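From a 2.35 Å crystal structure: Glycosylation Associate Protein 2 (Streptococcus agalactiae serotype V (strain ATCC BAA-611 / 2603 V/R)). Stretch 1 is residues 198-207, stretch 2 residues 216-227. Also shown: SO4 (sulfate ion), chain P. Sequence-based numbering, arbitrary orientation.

Stretch 1 198-207: IDIRLVISLI
Stretch 2, residues 216-227: AKEWYFEKEDLN

The apolar centre of this contact lies on one face of a two-stranded antiparallel ladder, where Leu-202, Ile-204 and Leu-206 meet Trp-219, Phe-221 and Leu-226. Ile-204 (chi1 m, chi2 t) touches two aromatic rings: its CG2 lies 4.1 Å from CE3 of Trp-219, and its CD1 reaches the edge of the Phe-221 ring, 3.9 Å from CD2. Both aromatics are m at chi1, with chi2 of -103° for Trp-219 and -82° for Phe-221. Leu-206 (t, p) extends the cluster, its CB 3.9 Å from CZ3 of Trp-219. Aliphatic side chains suit these places because they pack against the rings without burying polar groups. At the other end Leu-226 (m, t) points back toward the strand, bringing CD2 to 3.8 Å from CB of Leu-202 and CD1 to 3.5 Å from CG1 of Ile-200 (p, t).

The backbone fixes this register. Residues 198-207 and 216-222 are extended strands, most phi values near -120° and psi near 135°, with axes 161° apart in direction and 4.4 Å apart at closest approach. Leu-202 pairs with Phe-221 through two bonds, Leu-202 N to Phe-221 O (2.7 Å) and Phe-221 N to Leu-202 O (2.9 Å). Ile-204 and Trp-219 repeat the pattern, each N 2.9 Å from the other's O. Between them Val-203 faces Tyr-220 as a non-hydrogen-bonded pair, CA to CA 4.5 Å; here CA-H...O contacts help, as from Tyr-220 CA to Leu-202 O at 3.1 Å. After Glu-222, Lys-223 has phi 30° and psi -105°, yet its N still donates to Ile-200 O at 3.2 Å. Residues 224-227 then adopt helical phi/psi, which carries Leu-226 back over the ladder.

The opposite face, bearing Arg-201, Val-203, Ser-205, Glu-218, Tyr-220 and Glu-222, is more polar. Arg-201 (t, t, m, chi4 150°) directs NE and NH2 to OE1 of Glu-222, both at 3.0 Å; the carboxylate oxygen lies near the guanidinium plane, where the N-H bonds of NE and NH2 can point at it. Glu-222 (p, t) also holds Lys-223 NZ, 3.2 Å from its OE2, so one carboxylate engages two bases, its two oxygens each taking one. Farther along, Ser-205 OG (chi1 m) donates to Glu-218 OE1 (m, t) over a very short 2.4 Å.

At the outer edge of the apolar face, Trp-219 NE1 donates to O3 of a sulfate ion at 3.1 Å, satisfying the indole's polar group.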

# COMPACT_ATOMS: atom_id res chain seq x y z
N ILE B 198 10.80 21.46 20.80
CA ILE B 198 11.77 20.41 20.55
C ILE B 198 12.08 20.38 19.07
O ILE B 198 11.18 20.47 18.24
CB ILE B 198 11.26 19.02 20.98
CG1 ILE B 198 10.80 19.04 22.41
CG2 ILE B 198 12.37 17.98 20.80
CD1 ILE B 198 10.85 17.66 23.01
N ASP B 199 13.35 20.21 18.75
CA ASP B 199 13.75 19.88 17.40
C ASP B 199 14.45 18.53 17.46
O ASP B 199 15.21 18.26 18.40
CB ASP B 199 14.65 20.97 16.82
CG ASP B 199 13.92 22.31 16.62
OD1 ASP B 199 12.69 22.36 16.80
OD2 ASP B 199 14.58 23.31 16.26
N ILE B 200 14.16 17.67 16.50
CA ILE B 200 14.85 16.39 16.40
C ILE B 200 15.53 16.30 15.04
O ILE B 200 15.03 16.82 14.04
CB ILE B 200 13.92 15.18 16.64
CG1 ILE B 200 12.82 15.14 15.59
CG2 ILE B 200 13.33 15.21 18.04
CD1 ILE B 200 11.97 13.89 15.68
N ARG B 201 16.69 15.63 15.03
CA ARG B 201 17.47 15.38 13.83
C ARG B 201 17.82 13.90 13.74
O ARG B 201 18.33 13.30 14.69
CB ARG B 201 18.76 16.22 13.82
CG ARG B 201 19.67 15.82 12.65
CD ARG B 201 21.01 16.54 12.68
NE ARG B 201 20.84 17.97 12.44
CZ ARG B 201 21.63 18.92 12.93
NH1 ARG B 201 22.68 18.62 13.69
NH2 ARG B 201 21.36 20.18 12.65
N LEU B 202 17.59 13.33 12.57
CA LEU B 202 17.94 11.95 12.28
C LEU B 202 19.24 11.94 11.47
O LEU B 202 19.33 12.60 10.44
CB LEU B 202 16.82 11.29 11.48
CG LEU B 202 16.52 9.82 11.67
CD1 LEU B 202 16.23 9.52 13.13
CD2 LEU B 202 15.34 9.46 10.79
N VAL B 203 20.24 11.20 11.95
CA VAL B 203 21.49 11.00 11.22
C VAL B 203 21.52 9.57 10.71
O VAL B 203 21.29 8.62 11.47
CB VAL B 203 22.72 11.33 12.08
CG1 VAL B 203 23.98 10.99 11.34
CG2 VAL B 203 22.69 12.79 12.48
N ILE B 204 21.78 9.41 9.42
CA ILE B 204 21.69 8.14 8.74
C ILE B 204 23.03 7.91 8.06
O ILE B 204 23.43 8.72 7.21
CB ILE B 204 20.53 8.13 7.71
CG1 ILE B 204 19.22 8.44 8.44
CG2 ILE B 204 20.42 6.79 6.96
CD1 ILE B 204 18.14 8.88 7.54
N SER B 205 23.72 6.84 8.45
CA SER B 205 25.07 6.52 7.98
C SER B 205 25.07 5.24 7.16
O SER B 205 24.62 4.18 7.63
CB SER B 205 26.04 6.38 9.17
OG SER B 205 26.02 7.50 10.05
N LEU B 206 25.62 5.31 5.95
CA LEU B 206 25.69 4.16 5.05
C LEU B 206 27.02 3.42 5.24
O LEU B 206 28.08 3.91 4.83
CB LEU B 206 25.52 4.61 3.60
CG LEU B 206 25.65 3.54 2.52
CD1 LEU B 206 24.68 2.38 2.78
CD2 LEU B 206 25.40 4.18 1.14
N ILE B 207 26.95 2.24 5.85
CA ILE B 207 28.12 1.37 6.04
C ILE B 207 28.27 0.50 4.80
O ILE B 207 27.36 -0.26 4.46
CB ILE B 207 27.97 0.51 7.32
CG1 ILE B 207 27.80 1.41 8.56
CG2 ILE B 207 29.16 -0.45 7.49
CD1 ILE B 207 26.78 0.89 9.57
N ALA B 216 30.41 5.23 3.89
CA ALA B 216 30.60 5.87 2.59
C ALA B 216 29.77 7.14 2.43
O ALA B 216 30.10 7.97 1.57
CB ALA B 216 30.24 4.92 1.44
N LYS B 217 28.72 7.31 3.22
CA LYS B 217 27.78 8.40 2.98
C LYS B 217 26.93 8.58 4.23
O LYS B 217 26.54 7.60 4.87
CB LYS B 217 26.89 8.09 1.76
CG LYS B 217 25.87 9.19 1.40
CD LYS B 217 26.21 9.88 0.07
CE LYS B 217 25.37 11.16 -0.18
NZ LYS B 217 25.57 12.26 0.84
N GLU B 218 26.67 9.84 4.57
CA GLU B 218 25.79 10.20 5.67
C GLU B 218 24.81 11.25 5.19
O GLU B 218 25.20 12.18 4.48
CB GLU B 218 26.54 10.79 6.89
CG GLU B 218 27.24 9.78 7.74
CD GLU B 218 27.51 10.30 9.15
OE1 GLU B 218 27.30 9.53 10.12
OE2 GLU B 218 27.91 11.48 9.29
N TRP B 219 23.55 11.11 5.61
CA TRP B 219 22.52 12.14 5.46
C TRP B 219 22.01 12.56 6.83
O TRP B 219 22.15 11.84 7.83
CB TRP B 219 21.33 11.64 4.65
CG TRP B 219 21.61 11.01 3.30
CD1 TRP B 219 21.44 11.61 2.08
CD2 TRP B 219 22.03 9.67 3.03
NE1 TRP B 219 21.75 10.72 1.08
CE2 TRP B 219 22.10 9.52 1.63
CE3 TRP B 219 22.37 8.57 3.84
CZ2 TRP B 219 22.51 8.33 1.01
CZ3 TRP B 219 22.76 7.38 3.23
CH2 TRP B 219 22.83 7.27 1.83
N TYR B 220 21.35 13.72 6.87
CA TYR B 220 20.65 14.16 8.08
C TYR B 220 19.30 14.73 7.69
O TYR B 220 19.12 15.26 6.59
CB TYR B 220 21.46 15.20 8.88
CG TYR B 220 21.44 16.55 8.20
CD1 TYR B 220 22.32 16.84 7.16
CD2 TYR B 220 20.51 17.53 8.56
CE1 TYR B 220 22.28 18.06 6.50
CE2 TYR B 220 20.47 18.76 7.91
CZ TYR B 220 21.36 19.01 6.88
OH TYR B 220 21.34 20.23 6.22
N PHE B 221 18.34 14.63 8.60
CA PHE B 221 17.01 15.18 8.38
C PHE B 221 16.47 15.65 9.71
O PHE B 221 16.57 14.94 10.72
CB PHE B 221 16.08 14.13 7.73
CG PHE B 221 16.57 13.65 6.39
CD1 PHE B 221 16.33 14.39 5.24
CD2 PHE B 221 17.32 12.48 6.29
CE1 PHE B 221 16.82 13.98 4.02
CE2 PHE B 221 17.81 12.06 5.08
CZ PHE B 221 17.56 12.80 3.93
N GLU B 222 15.90 16.84 9.73
CA GLU B 222 15.38 17.40 10.96
C GLU B 222 14.00 17.99 10.71
O GLU B 222 13.57 18.12 9.56
CB GLU B 222 16.32 18.46 11.53
CG GLU B 222 16.66 19.53 10.55
CD GLU B 222 17.92 20.28 10.93
OE1 GLU B 222 19.03 19.73 10.76
OE2 GLU B 222 17.80 21.43 11.40
N LYS B 223 13.34 18.36 11.81
CA LYS B 223 12.00 18.95 11.88
C LYS B 223 11.05 18.54 10.76
O LYS B 223 10.52 17.42 10.78
CB LYS B 223 12.07 20.49 11.94
CG LYS B 223 13.46 21.03 12.21
CD LYS B 223 13.43 22.50 12.56
CE LYS B 223 14.84 23.03 12.59
NZ LYS B 223 15.29 23.43 11.22
N GLU B 224 10.81 19.43 9.80
CA GLU B 224 9.74 19.20 8.83
C GLU B 224 10.06 18.05 7.90
O GLU B 224 9.15 17.33 7.47
CB GLU B 224 9.46 20.49 8.04
CG GLU B 224 8.49 20.33 6.84
CD GLU B 224 7.11 19.73 7.20
OE1 GLU B 224 6.43 19.21 6.28
OE2 GLU B 224 6.68 19.80 8.39
N ASP B 225 11.35 17.84 7.60
CA ASP B 225 11.74 16.70 6.77
C ASP B 225 11.33 15.38 7.39
O ASP B 225 10.95 14.45 6.68
CB ASP B 225 13.25 16.73 6.52
CG ASP B 225 13.65 17.78 5.52
OD1 ASP B 225 12.75 18.22 4.77
OD2 ASP B 225 14.83 18.17 5.47
N LEU B 226 11.39 15.27 8.72
CA LEU B 226 11.03 14.00 9.36
C LEU B 226 9.54 13.72 9.32
O LEU B 226 9.14 12.60 9.63
CB LEU B 226 11.51 13.98 10.81
CG LEU B 226 13.04 14.00 10.90
CD1 LEU B 226 13.52 13.90 12.35
CD2 LEU B 226 13.62 12.88 10.05
N ASN B 227 8.73 14.73 8.99
CA ASN B 227 7.30 14.57 8.74
C ASN B 227 7.01 13.99 7.36
O ASN B 227 5.86 13.61 7.09
CB ASN B 227 6.57 15.91 8.86
CG ASN B 227 6.44 16.37 10.30
OD1 ASN B 227 6.36 15.56 11.23
ND2 ASN B 227 6.40 17.67 10.50
S SO4 P . 22.39 12.75 -2.00
O1 SO4 P . 21.68 13.29 -0.86
O2 SO4 P . 23.75 13.28 -2.00
O3 SO4 P . 22.39 11.29 -1.89
O4 SO4 P . 21.69 13.16 -3.23